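Local coordinates for ADP-ribose pyrophosphatase MutT (Rickettsia felis, PDB 4KYX), which probably hydrolyses nucleoside diphosphate derivatives, such as oxidised deoxyguanosine triphosphate, as a magnesium-dependent Nudix pyrophosphatase, at residues 69-74 and 96-101; 17-22 and 61-66; 25-30 and 117-122. All blocks are in the same frame, centred on the assembly; numbering follows the deposited sequence.

Contact 1 of 3, residues 69-74 and 96-101; sequences LIIENP and LKAHCL
Both methyls of Leu101 lie on one side of the Glu72 carboxylate plane: CD2 stands almost straight above Glu72 CD at 3.7 Å, and CD1 is 3.6 Å from Glu72 OE1. The two side chains cross at about a right angle. Glu72 CG sits between its own backbone N and carbonyl carbon (chi1 65°), and the chain beyond it runs extended past the leucine. The other flat group, the His99 imidazole, leads away from 69-74 and meets the Phe22 ring with planes about 35° apart. The apolar packing centres on Ala98 CB. Ile71 sets CB and CD1 against it, each 3.7 Å away, and its CG2 branch packs on Cys100 CB. Pro74 CB also rests on Ala98 CB and continues the packing toward Leu96, whose CD2 it meets at 3.9 Å. The backbones are pinned at one end by Leu101 N to Ile70 O, 2.9 Å, with the donor nearly in line with the carbonyl. Further on, Glu72 N to His99 O is weak at 3.5 Å, and a water takes over beside it, accepting from His99 N and donating to Glu72 O. Pro74 CA approaches Lys97 O at 3.3 Å, and Lys97 pairs next with Gln75 of strand 75-84. Ile71 and Cys100 form a single beta bridge. Segment 69-74 is part of the connection of the Nudix fold from helix 55-67 to strand 75-84, running past the end of strand 89-99. Leu69 and Ile71 also rest on Val63 of that helix, Ile71 and Cys100 touch Ile21 of strand 14-22, and Trp119 of strand 116-120 packs against Leu69 and Cys100.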
loop_
_atom_site.group_PDB
_atom_site.type_symbol
_atom_site.label_atom_id
_atom_site.label_comp_id
_atom_site.label_asym_id
_atom_site.label_seq_id
_atom_site.Cartn_x
_atom_site.Cartn_y
_atom_site.Cartn_z
ATOM N N LEU A 69 18.671 2.011 -15.709
ATOM C CA LEU A 69 17.741 2.846 -16.420
ATOM C C LEU A 69 17.298 3.990 -15.524
ATOM O O LEU A 69 17.163 3.833 -14.310
ATOM C CB LEU A 69 16.501 2.075 -16.855
ATOM C CG LEU A 69 16.737 0.950 -17.846
ATOM C CD1 LEU A 69 15.530 0.069 -18.108
ATOM C CD2 LEU A 69 17.271 1.563 -19.132
ATOM N N ILE A 70 17.081 5.131 -16.162
ATOM C CA ILE A 70 16.624 6.338 -15.494
ATOM C C ILE A 70 15.175 6.517 -15.872
ATOM O O ILE A 70 14.845 6.702 -17.063
ATOM C CB ILE A 70 17.475 7.580 -15.950
ATOM C CG1 ILE A 70 18.885 7.448 -15.420
ATOM C CG2 ILE A 70 16.800 8.827 -15.453
ATOM C CD1 ILE A 70 19.848 8.544 -15.917
ATOM N N ILE A 71 14.293 6.470 -14.864
ATOM C CA ILE A 71 12.889 6.737 -15.115
ATOM C C ILE A 71 12.541 8.059 -14.564
ATOM O O ILE A 71 13.224 8.554 -13.629
ATOM C CB ILE A 71 11.922 5.669 -14.532
ATOM C CG1 ILE A 71 12.214 5.429 -13.063
ATOM C CG2 ILE A 71 11.993 4.370 -15.345
ATOM C CD1 ILE A 71 11.003 4.960 -12.309
ATOM N N GLU A 72 11.500 8.656 -15.150
ATOM C CA GLU A 72 10.990 9.920 -14.671
ATOM C C GLU A 72 9.506 9.824 -14.282
ATOM O O GLU A 72 8.767 9.020 -14.855
ATOM C CB GLU A 72 11.201 11.038 -15.711
ATOM C CG GLU A 72 10.417 10.835 -16.998
ATOM C CD GLU A 72 10.488 11.993 -17.998
ATOM O OE1 GLU A 72 11.371 12.944 -17.895
ATOM O OE2 GLU A 72 9.654 11.908 -18.946
ATOM N N ASN A 73 9.123 10.660 -13.320
ATOM C CA ASN A 73 7.726 10.920 -12.910
ATOM C C ASN A 73 6.877 9.655 -12.801
ATOM O O ASN A 73 5.855 9.517 -13.483
ATOM C CB ASN A 73 7.079 11.900 -13.872
ATOM C CG ASN A 73 7.761 13.250 -13.850
ATOM O OD1 ASN A 73 8.079 13.794 -14.884
ATOM N ND2 ASN A 73 8.008 13.768 -12.664
ATOM N N PRO A 74 7.325 8.732 -11.949
ATOM C CA PRO A 74 6.577 7.476 -11.819
ATOM C C PRO A 74 5.186 7.773 -11.288
ATOM O O PRO A 74 5.019 8.661 -10.396
ATOM C CB PRO A 74 7.398 6.671 -10.824
ATOM C CG PRO A 74 8.236 7.655 -10.116
ATOM C CD PRO A 74 8.472 8.788 -11.032
ATOM N N LEU A 96 4.042 1.196 -9.457
ATOM C CA LEU A 96 4.100 2.423 -10.185
ATOM C C LEU A 96 4.533 2.182 -11.620
ATOM O O LEU A 96 5.047 1.139 -11.914
ATOM C CB LEU A 96 5.052 3.404 -9.539
ATOM C CG LEU A 96 4.747 3.811 -8.125
ATOM C CD1 LEU A 96 5.496 2.921 -7.143
ATOM C CD2 LEU A 96 5.137 5.251 -7.980
ATOM N N LYS A 97 4.166 3.074 -12.503
ATOM C CA LYS A 97 4.648 3.002 -13.849
ATOM C C LYS A 97 5.439 4.227 -14.278
ATOM O O LYS A 97 5.161 5.347 -13.857
ATOM C CB LYS A 97 3.554 2.687 -14.837
ATOM C CG LYS A 97 2.504 3.712 -15.035
ATOM C CD LYS A 97 1.921 3.604 -16.457
ATOM C CE LYS A 97 1.030 4.841 -16.679
ATOM N NZ LYS A 97 -0.394 4.607 -16.333
ATOM N N ALA A 98 6.427 3.990 -15.142
ATOM C CA ALA A 98 7.187 5.093 -15.676
ATOM C C ALA A 98 7.819 4.719 -16.993
ATOM O O ALA A 98 8.145 3.542 -17.235
ATOM C CB ALA A 98 8.264 5.509 -14.705
ATOM N N HIS A 99 7.993 5.722 -17.841
ATOM C CA HIS A 99 8.836 5.556 -19.024
ATOM C C HIS A 99 10.282 5.810 -18.663
ATOM O O HIS A 99 10.581 6.716 -17.873
ATOM C CB HIS A 99 8.390 6.468 -20.156
ATOM C CG HIS A 99 7.316 5.868 -20.992
ATOM N ND1 HIS A 99 7.578 5.183 -22.159
ATOM C CD2 HIS A 99 5.984 5.764 -20.779
ATOM C CE1 HIS A 99 6.439 4.738 -22.661
ATOM N NE2 HIS A 99 5.459 5.071 -21.835
ATOM N N CYS A 100 11.167 4.965 -19.174
ATOM C CA CYS A 100 12.599 5.233 -19.073
ATOM C C CYS A 100 13.099 6.169 -20.186
ATOM O O CYS A 100 12.570 6.198 -21.288
ATOM C CB CYS A 100 13.416 3.961 -18.989
ATOM S SG CYS A 100 13.473 3.031 -20.518
ATOM N N LEU A 101 14.156 6.891 -19.865
ATOM C CA LEU A 101 14.742 7.924 -20.715
ATOM C C LEU A 101 15.969 7.449 -21.497
ATOM O O LEU A 101 16.464 8.153 -22.380
ATOM C CB LEU A 101 15.113 9.107 -19.824
ATOM C CG LEU A 101 13.926 9.785 -19.145
ATOM C CD1 LEU A 101 14.391 11.008 -18.364
ATOM C CD2 LEU A 101 12.861 10.182 -20.173
HETATM O O HOH W 1 7.095 8.250 -17.411
#

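Contact 2 of 3, residues 17-22 and 61-66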
loop_
_atom_site.group_PDB
_atom_site.type_symbol
_atom_site.label_atom_id
_atom_site.label_comp_id
_atom_site.label_asym_id
_atom_site.label_seq_id
_atom_site.Cartn_x
_atom_site.Cartn_y
_atom_site.Cartn_z
ATOM N N ILE A 17 7.898 -2.127 -3.422
ATOM C CA ILE A 17 7.598 -1.229 -4.506
ATOM C C ILE A 17 7.851 -2.032 -5.794
ATOM O O ILE A 17 8.957 -2.564 -5.978
ATOM C CB ILE A 17 8.525 0.026 -4.437
ATOM C CG1 ILE A 17 8.300 0.907 -3.198
ATOM C CG2 ILE A 17 8.508 0.790 -5.754
ATOM C CD1 ILE A 17 6.905 1.291 -2.865
ATOM N N GLY A 18 6.892 -2.071 -6.713
ATOM C CA GLY A 18 7.173 -2.599 -8.044
ATOM C C GLY A 18 7.034 -1.520 -9.081
ATOM O O GLY A 18 6.146 -0.695 -9.043
ATOM N N ILE A 19 7.932 -1.550 -10.055
ATOM C CA ILE A 19 7.890 -0.598 -11.147
ATOM C C ILE A 19 7.667 -1.226 -12.523
ATOM O O ILE A 19 8.436 -2.093 -12.952
ATOM C CB ILE A 19 9.183 0.204 -11.207
ATOM C CG1 ILE A 19 9.484 0.744 -9.791
ATOM C CG2 ILE A 19 8.987 1.347 -12.201
ATOM C CD1 ILE A 19 10.443 -0.117 -8.975
ATOM N N LEU A 20 6.591 -0.831 -13.187
ATOM C CA LEU A 20 6.412 -1.152 -14.584
ATOM C C LEU A 20 7.162 -0.091 -15.398
ATOM O O LEU A 20 6.695 1.007 -15.593
ATOM C CB LEU A 20 4.967 -1.215 -15.002
ATOM C CG LEU A 20 4.016 -1.995 -14.099
ATOM C CD1 LEU A 20 2.650 -2.148 -14.774
ATOM C CD2 LEU A 20 4.628 -3.353 -13.833
ATOM N N ILE A 21 8.314 -0.501 -15.934
ATOM C CA ILE A 21 9.182 0.366 -16.699
ATOM C C ILE A 21 8.845 0.142 -18.156
ATOM O O ILE A 21 8.863 -1.021 -18.649
ATOM C CB ILE A 21 10.664 0.002 -16.567
ATOM C CG1 ILE A 21 11.109 -0.038 -15.118
ATOM C CG2 ILE A 21 11.513 1.003 -17.342
ATOM C CD1 ILE A 21 12.378 -0.833 -14.947
ATOM N N PHE A 22 8.518 1.248 -18.822
ATOM C CA PHE A 22 8.151 1.237 -20.237
ATOM C C PHE A 22 9.223 1.815 -21.116
ATOM O O PHE A 22 9.936 2.739 -20.732
ATOM C CB PHE A 22 6.884 2.022 -20.491
ATOM C CG PHE A 22 5.641 1.357 -20.019
ATOM C CD1 PHE A 22 5.339 1.255 -18.681
ATOM C CD2 PHE A 22 4.728 0.855 -20.930
ATOM C CE1 PHE A 22 4.179 0.636 -18.258
ATOM C CE2 PHE A 22 3.555 0.256 -20.506
ATOM C CZ PHE A 22 3.276 0.142 -19.172
ATOM N N ARG A 61 15.187 5.021 -7.555
ATOM C CA ARG A 61 16.383 4.394 -7.010
ATOM C C ARG A 61 16.484 2.905 -7.418
ATOM O O ARG A 61 17.528 2.451 -7.987
ATOM C CB ARG A 61 16.375 4.485 -5.487
ATOM C CG ARG A 61 17.546 3.776 -4.870
ATOM C CD ARG A 61 17.603 3.974 -3.390
ATOM N NE ARG A 61 16.463 3.391 -2.694
ATOM C CZ ARG A 61 16.221 2.098 -2.535
ATOM N NH1 ARG A 61 17.019 1.168 -3.055
ATOM N NH2 ARG A 61 15.149 1.715 -1.849
ATOM N N GLU A 62 15.415 2.168 -7.179
ATOM C CA GLU A 62 15.413 0.711 -7.428
ATOM C C GLU A 62 15.638 0.396 -8.895
ATOM O O GLU A 62 16.473 -0.479 -9.244
ATOM C CB GLU A 62 14.127 0.116 -6.910
ATOM C CG GLU A 62 14.173 0.073 -5.393
ATOM C CD GLU A 62 13.028 -0.650 -4.766
ATOM O OE1 GLU A 62 11.933 -0.843 -5.391
ATOM O OE2 GLU A 62 13.191 -0.926 -3.551
ATOM N N VAL A 63 14.941 1.124 -9.768
ATOM C CA VAL A 63 15.113 0.947 -11.221
ATOM C C VAL A 63 16.577 1.204 -11.633
ATOM O O VAL A 63 17.190 0.422 -12.400
ATOM C CB VAL A 63 14.098 1.795 -12.028
ATOM C CG1 VAL A 63 14.446 1.836 -13.528
ATOM C CG2 VAL A 63 12.689 1.274 -11.791
ATOM N N LEU A 64 17.154 2.301 -11.132
ATOM C CA LEU A 64 18.539 2.603 -11.470
ATOM C C LEU A 64 19.494 1.518 -10.969
ATOM O O LEU A 64 20.429 1.094 -11.707
ATOM C CB LEU A 64 18.968 3.997 -10.920
ATOM C CG LEU A 64 20.275 4.629 -11.377
ATOM C CD1 LEU A 64 20.304 4.750 -12.878
ATOM C CD2 LEU A 64 20.394 6.005 -10.661
ATOM N N GLU A 65 19.356 1.156 -9.703
ATOM C CA GLU A 65 20.200 0.120 -9.081
ATOM C C GLU A 65 20.141 -1.216 -9.829
ATOM O O GLU A 65 21.120 -1.935 -9.882
ATOM C CB GLU A 65 19.792 -0.154 -7.623
ATOM C CG GLU A 65 20.302 0.880 -6.653
ATOM C CD GLU A 65 19.764 0.675 -5.252
ATOM O OE1 GLU A 65 19.110 -0.378 -4.987
ATOM O OE2 GLU A 65 19.984 1.573 -4.417
ATOM N N GLU A 66 18.960 -1.580 -10.332
ATOM C CA GLU A 66 18.750 -2.924 -10.899
ATOM C C GLU A 66 19.047 -3.060 -12.423
ATOM O O GLU A 66 19.462 -4.133 -12.885
ATOM C CB GLU A 66 17.323 -3.396 -10.578
ATOM C CG GLU A 66 17.118 -3.573 -9.082
ATOM C CD GLU A 66 15.690 -3.817 -8.707
ATOM O OE1 GLU A 66 14.810 -3.699 -9.577
ATOM O OE2 GLU A 66 15.420 -4.022 -7.485
#
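Val63 points both methyls of its fork at strand 17-22, and this is where the contact is tight. CG2 lies against Ile19, 3.7 Å from its CB and equally close to its CG2, with CG1 and CD1 of the same isoleucine little farther off. CG1 faces Ile21 CD1 at 3.7 Å, the two side chains meeting tip to tip. A first torsion of 169° puts Val63 CG1 anti to the backbone N, turned to Ile21, while CG2, beside that N, fits between Ile19 and Ile21 and touches both. Ile19 and Ile21 stand on the same side of the strand, and one valine serves both. Ile17 extends this row but meets Glu62 instead: OE1 is 3.6 Å from Ile17 CB, their side chains crossing at about a right angle. Ile17 O lies 3.5 Å from the same oxygen; both are acceptors, so no hydrogen bond joins them. This is the helix-on-sheet packing of the Nudix fold. The sequence REVLEE of residues 61-66 matches the helical part of the Nudix box, whose glutamates bind divalent metal in relatives. Helix 61-66 passes over strand 17-22 at 69°, with the axes 9.4 Å apart. On the sheet side, Glu66 OE1 accepts a hydrogen bond from Gly46 N of the neighbouring strand 45-48. Away from the strand the packing gives way to charge and solvent. Leu64 and Glu65 are exposed, and the Arg61 guanidinium meets the Glu65 carboxylate with NH1 3.2 Å from OE1. The pair Arg61 NH2 to Glu62 OE2 is long at 3.7 Å; Arg61, Glu62 and Glu65 form a salt-bridge network, and Arg61 NE also makes a salt bridge to Glu53.

Contact 3 of 3, residues 25-30 and 117-122; sequences RNEILL and WQWFAL
Leu29 spreads its two methyls between two tryptophans. CD1 sits over the centre of the Trp119 six-membered ring, 3.5 Å from the centroid and close to the ring normal, a CH-pi contact. CD2 approaches Trp117 CE3 obliquely at 3.5 Å. In the leucine, chi1 -170° sets CG anti to the backbone N, and chi2 76° turns the two methyls, one to each ring. On the reverse face of the sheet Leu30 CD1 meets Phe120 CD1 at 3.8 Å, the side chains crossing at about a right angle, and Ile28 CD1 touches Leu122 CD2. Four backbone hydrogen bonds join the two strands: Ile28 and Phe120 exchange one pair, Leu30 and Gln118 another, while Leu29 and Trp119 form the non-hydrogen-bonded pair between them. This is a short antiparallel ladder, its strands at 147°. Polar groups gather at its margins. Gln118 folds its amide back so that OE1 takes the Trp119 N-H on a lone pair, in plane, at 2.7 Å. Glu27 OE1 touches Trp119 CB at 3.5 Å and is hydrogen-bonded to Asn23 ND2; carboxylate and indole planes are nearly parallel. Where the ladder ends, a water accepts from Leu122 N and donates to Asn26 O. In the Nudix fold these residues belong to the three-stranded sheet, in which strand 28-34 runs between 116-120 and 40-43. Leu29 and Trp119 face Ile21 of strand 14-22, Trp117 leans on Glu66 and Thr67 of helix 55-67, and Phe120 meets the Tyr42 ring.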
loop_
_atom_site.group_PDB
_atom_site.type_symbol
_atom_site.label_atom_id
_atom_site.label_comp_id
_atom_site.label_asym_id
_atom_site.label_seq_id
_atom_site.Cartn_x
_atom_site.Cartn_y
_atom_site.Cartn_z
ATOM N N ARG A 25 8.416 1.890 -27.297
ATOM C CA ARG A 25 7.392 1.087 -27.962
ATOM C C ARG A 25 6.285 0.666 -26.987
ATOM O O ARG A 25 5.496 -0.238 -27.285
ATOM C CB ARG A 25 8.040 -0.168 -28.581
ATOM N N ASN A 26 6.255 1.269 -25.797
ATOM C CA ASN A 26 5.304 0.866 -24.762
ATOM C C ASN A 26 5.312 -0.614 -24.342
ATOM O O ASN A 26 4.314 -1.161 -23.828
ATOM C CB ASN A 26 3.885 1.326 -25.125
ATOM C CG ASN A 26 3.827 2.818 -25.358
ATOM O OD1 ASN A 26 4.615 3.587 -24.793
ATOM N ND2 ASN A 26 2.921 3.237 -26.219
ATOM N N GLU A 27 6.481 -1.212 -24.461
ATOM C CA GLU A 27 6.747 -2.507 -23.884
ATOM C C GLU A 27 7.219 -2.325 -22.438
ATOM O O GLU A 27 7.844 -1.310 -22.087
ATOM C CB GLU A 27 7.815 -3.247 -24.694
ATOM C CG GLU A 27 7.528 -3.230 -26.195
ATOM C CD GLU A 27 8.665 -3.786 -27.024
ATOM O OE1 GLU A 27 9.857 -3.453 -26.782
ATOM O OE2 GLU A 27 8.364 -4.524 -27.981
ATOM N N ILE A 28 7.010 -3.346 -21.648
ATOM C CA ILE A 28 7.421 -3.323 -20.239
ATOM C C ILE A 28 8.587 -4.267 -19.985
ATOM O O ILE A 28 8.784 -5.331 -20.669
ATOM C CB ILE A 28 6.281 -3.688 -19.287
ATOM C CG1 ILE A 28 5.794 -5.100 -19.605
ATOM C CG2 ILE A 28 5.152 -2.682 -19.404
ATOM C CD1 ILE A 28 4.820 -5.600 -18.574
ATOM N N LEU A 29 9.409 -3.872 -19.034
ATOM C CA LEU A 29 10.652 -4.580 -18.749
ATOM C C LEU A 29 10.322 -5.595 -17.665
ATOM O O LEU A 29 9.754 -5.238 -16.648
ATOM C CB LEU A 29 11.737 -3.611 -18.250
ATOM C CG LEU A 29 13.126 -4.267 -18.162
ATOM C CD1 LEU A 29 13.671 -4.367 -19.587
ATOM C CD2 LEU A 29 14.120 -3.586 -17.250
ATOM N N LEU A 30 10.679 -6.846 -17.890
ATOM C CA LEU A 30 10.571 -7.887 -16.879
ATOM C C LEU A 30 11.882 -8.615 -16.741
ATOM O O LEU A 30 12.637 -8.848 -17.757
ATOM C CB LEU A 30 9.460 -8.889 -17.210
ATOM C CG LEU A 30 8.018 -8.334 -17.342
ATOM C CD1 LEU A 30 7.114 -9.456 -17.808
ATOM C CD2 LEU A 30 7.514 -7.688 -16.069
ATOM N N TRP A 117 17.057 -9.427 -18.153
ATOM C CA TRP A 117 15.921 -8.540 -18.347
ATOM C C TRP A 117 15.529 -8.611 -19.818
ATOM O O TRP A 117 16.391 -8.912 -20.666
ATOM C CB TRP A 117 16.328 -7.122 -17.985
ATOM C CG TRP A 117 16.639 -6.950 -16.498
ATOM C CD1 TRP A 117 17.854 -7.063 -15.918
ATOM C CD2 TRP A 117 15.727 -6.661 -15.444
ATOM N NE1 TRP A 117 17.765 -6.890 -14.591
ATOM C CE2 TRP A 117 16.475 -6.589 -14.267
ATOM C CE3 TRP A 117 14.342 -6.512 -15.376
ATOM C CZ2 TRP A 117 15.900 -6.375 -13.043
ATOM C CZ3 TRP A 117 13.780 -6.214 -14.174
ATOM C CH2 TRP A 117 14.550 -6.165 -13.019
ATOM N N GLN A 118 14.255 -8.374 -20.116
ATOM C CA GLN A 118 13.786 -8.231 -21.493
ATOM C C GLN A 118 12.493 -7.401 -21.554
ATOM O O GLN A 118 11.781 -7.262 -20.561
ATOM C CB GLN A 118 13.605 -9.624 -22.114
ATOM C CG GLN A 118 13.037 -9.685 -23.520
ATOM C CD GLN A 118 13.893 -8.946 -24.538
ATOM O OE1 GLN A 118 14.055 -7.710 -24.465
ATOM N NE2 GLN A 118 14.406 -9.674 -25.499
ATOM N N TRP A 119 12.274 -6.769 -22.704
ATOM C CA TRP A 119 11.062 -5.979 -22.996
ATOM C C TRP A 119 9.968 -6.902 -23.534
ATOM O O TRP A 119 10.248 -7.756 -24.397
ATOM C CB TRP A 119 11.411 -4.902 -24.006
ATOM C CG TRP A 119 12.481 -3.963 -23.503
ATOM C CD1 TRP A 119 13.788 -3.959 -23.855
ATOM C CD2 TRP A 119 12.317 -2.891 -22.537
ATOM N NE1 TRP A 119 14.459 -2.939 -23.191
ATOM C CE2 TRP A 119 13.576 -2.260 -22.395
ATOM C CE3 TRP A 119 11.232 -2.359 -21.872
ATOM C CZ2 TRP A 119 13.778 -1.190 -21.541
ATOM C CZ3 TRP A 119 11.430 -1.316 -21.027
ATOM C CH2 TRP A 119 12.680 -0.727 -20.867
ATOM N N PHE A 120 8.748 -6.728 -23.072
ATOM C CA PHE A 120 7.589 -7.540 -23.477
ATOM C C PHE A 120 6.419 -6.653 -23.811
ATOM O O PHE A 120 6.121 -5.708 -23.064
ATOM C CB PHE A 120 7.146 -8.453 -22.352
ATOM C CG PHE A 120 8.141 -9.525 -22.024
ATOM C CD1 PHE A 120 9.105 -9.301 -21.075
ATOM C CD2 PHE A 120 8.099 -10.751 -22.664
ATOM C CE1 PHE A 120 10.009 -10.279 -20.739
ATOM C CE2 PHE A 120 9.030 -11.740 -22.352
ATOM C CZ PHE A 120 10.005 -11.505 -21.403
ATOM N N ALA A 121 5.734 -6.974 -24.915
ATOM C CA ALA A 121 4.494 -6.315 -25.245
ATOM C C ALA A 121 3.462 -6.758 -24.218
ATOM O O ALA A 121 3.476 -7.904 -23.743
ATOM C CB ALA A 121 4.078 -6.691 -26.682
ATOM N N LEU A 122 2.569 -5.840 -23.865
ATOM C CA LEU A 122 1.537 -6.137 -22.905
ATOM C C LEU A 122 0.559 -7.190 -23.367
ATOM O O LEU A 122 -0.098 -7.778 -22.548
ATOM C CB LEU A 122 0.790 -4.876 -22.521
ATOM C CG LEU A 122 1.496 -3.917 -21.565
ATOM C CD1 LEU A 122 0.772 -2.584 -21.610
ATOM C CD2 LEU A 122 1.474 -4.459 -20.130
HETATM O O HOH W 2 2.665 -3.200 -25.005
#

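Overall arrangement
Contacts 1 and 2 are centred about 8 Å apart and share a sheet: Leu96 O to Leu20 N and Ala98 O to Phe22 N, both 2.8 Å, are probable hydrogen bonds between neighbouring strands. Contact 3 lies about 13 Å, centre to centre, from either one. Ile21 O joins it to contact 2 by a probable hydrogen bond to Leu29 N, 2.9 Å, and Leu69 CD1 packs on Leu29 CD2 and Trp119 CH2 from contact 1. Side chains of all three touch one another beside strand 14-22. The Nudix-box segment 61-66, probably part of a metal-dependent active site as in relatives, belongs to contact 2.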